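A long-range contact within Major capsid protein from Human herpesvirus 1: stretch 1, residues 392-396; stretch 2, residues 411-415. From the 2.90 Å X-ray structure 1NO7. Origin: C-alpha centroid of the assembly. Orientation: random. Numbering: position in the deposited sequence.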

# COMPACT_ATOMS: atom_id res chain seq x y z
N MET A 392 25.05 3.00 14.60
CA MET A 392 25.95 1.97 14.08
C MET A 392 27.34 1.93 14.74
O MET A 392 27.64 2.68 15.67
CB MET A 392 26.12 2.12 12.57
CG MET A 392 26.92 3.33 12.15
SD MET A 392 26.54 3.85 10.45
CE MET A 392 25.61 5.41 10.84
N VAL A 393 28.17 1.03 14.23
CA VAL A 393 29.53 0.84 14.73
C VAL A 393 30.53 0.62 13.59
O VAL A 393 30.70 -0.50 13.08
CB VAL A 393 29.56 -0.36 15.74
CG1 VAL A 393 30.97 -1.02 15.78
CG2 VAL A 393 29.10 0.13 17.14
N VAL A 394 31.18 1.70 13.17
CA VAL A 394 32.17 1.63 12.11
C VAL A 394 33.55 1.90 12.70
O VAL A 394 33.90 3.04 13.00
CB VAL A 394 31.89 2.65 11.00
CG1 VAL A 394 33.02 2.64 9.97
CG2 VAL A 394 30.58 2.30 10.33
N PRO A 395 34.35 0.84 12.88
CA PRO A 395 35.68 1.01 13.44
C PRO A 395 36.49 1.97 12.58
O PRO A 395 36.28 2.05 11.37
CB PRO A 395 36.23 -0.41 13.44
CG PRO A 395 35.63 -0.99 12.23
CD PRO A 395 34.20 -0.52 12.34
N GLU A 396 37.41 2.68 13.24
CA GLU A 396 38.30 3.66 12.61
C GLU A 396 39.13 2.97 11.54
O GLU A 396 39.77 1.95 11.78
CB GLU A 396 39.23 4.27 13.66
CG GLU A 396 40.03 5.46 13.16
CD GLU A 396 39.15 6.64 12.84
OE1 GLU A 396 38.54 7.20 13.78
OE2 GLU A 396 39.05 7.01 11.65
N PRO A 411 39.09 -7.61 10.71
CA PRO A 411 38.38 -7.28 11.95
C PRO A 411 38.03 -5.79 12.06
O PRO A 411 37.51 -5.35 13.08
CB PRO A 411 39.35 -7.74 13.03
CG PRO A 411 40.68 -7.54 12.40
CD PRO A 411 40.47 -8.06 11.00
N ALA A 412 38.31 -5.02 11.02
CA ALA A 412 38.00 -3.60 11.04
C ALA A 412 36.76 -3.33 10.19
O ALA A 412 36.38 -2.17 9.97
CB ALA A 412 39.18 -2.78 10.54
N HIS A 413 36.15 -4.41 9.69
CA HIS A 413 34.95 -4.32 8.86
C HIS A 413 33.75 -4.26 9.79
O HIS A 413 33.55 -5.17 10.60
CB HIS A 413 34.85 -5.55 7.97
CG HIS A 413 33.83 -5.41 6.88
ND1 HIS A 413 32.53 -5.01 7.13
CD2 HIS A 413 33.92 -5.59 5.54
CE1 HIS A 413 31.87 -4.94 5.99
NE2 HIS A 413 32.69 -5.28 5.01
N PRO A 414 32.89 -3.21 9.66
CA PRO A 414 31.71 -3.07 10.54
C PRO A 414 30.82 -4.31 10.68
O PRO A 414 30.06 -4.42 11.65
CB PRO A 414 30.98 -1.86 9.96
CG PRO A 414 31.27 -2.00 8.50
CD PRO A 414 32.76 -2.35 8.48
N LEU A 415 30.93 -5.23 9.73
CA LEU A 415 30.12 -6.45 9.81
C LEU A 415 30.93 -7.68 10.17
O LEU A 415 30.52 -8.82 9.91
CB LEU A 415 29.38 -6.68 8.49
CG LEU A 415 27.96 -6.09 8.42
CD1 LEU A 415 27.76 -4.90 9.39
CD2 LEU A 415 27.71 -5.68 6.98

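No hydrogen bond joins these two stretches, although their backbones pass close to each other. Both are loop. The contact rests on van der Waals packing, and two prolines, Pro 395 and Pro 414, carry most of it. A proline nitrogen within a chain has no hydrogen to donate, so neither residue can offer a backbone N-H to the other stretch. The buried surface is small, 200 Å² with both sides summed.

Pro 395 is the centre of the contact on its side. Its CA-to-CB bond points toward the other stretch, and its ring meets Ala 412 and Pro 414. CG of Pro 395 lies 4.3 Å from CB of Ala 412. CD of Pro 395 lies 4.2 Å from CB of Pro 414 and 4.0 Å from CA of Pro 414. These are ordinary distances for apolar carbons. The ring thus spans the step from Ala 412 to Pro 414. His 413 lies between them in sequence but adds almost nothing. Its backbone N is 4.3 Å from CG of Pro 395, while its CA-to-CB bond points away.

One approach needs caution. CG of Pro 395 is placed 2.7 Å from the carbonyl O of Ala 412. That is too short for a carbon and an oxygen that are not bonded, and it is a clash in the model. At 2.90 Å resolution such local errors are not surprising. No attraction should be read into this distance.

Pro 414 is buried, and its side chain meets the other stretch at CB. Its CB is 3.4 Å from the backbone O of Val 393. This is a close van der Waals contact between a carbonyl oxygen and an aliphatic carbon. The same CB lies 4.2 Å from CG2 of Val 394, a looser apolar contact. CB of Pro 414 is therefore a shared point, met by Val 393, Val 394 and Pro 395. The two valines present their CA-to-CB bonds sideways to the other stretch. Val 393 reaches Pro 414 through its carbonyl; its side chain comes no nearer than 5.4 Å, from CG1 of Val 393 to O of Pro 414.

The backbones come nearest around these residues. CA of Val 394 is 5.0 Å from CA of Pro 414, and CA of Pro 395 is 5.7 Å from CA of Ala 412. The pairing moves forward along stretch 1 as it moves back along stretch 2, so the chains run in opposite senses here. Without hydrogen bonds this does not make a sheet.

The ends of both stretches stay out of the contact. Met 392, Glu 396, Pro 411 and Leu 415 make no contact across. Glu 396 is poorly ordered, and its CA-to-CB bond points away. Within stretch 2, the backbone N of Leu 415 donates a hydrogen bond to ND1 of His 413 at 3.1 Å. The N-H...acceptor angle of 167° is nearly straight. This bond bridges Pro 414 from one neighbour to the other.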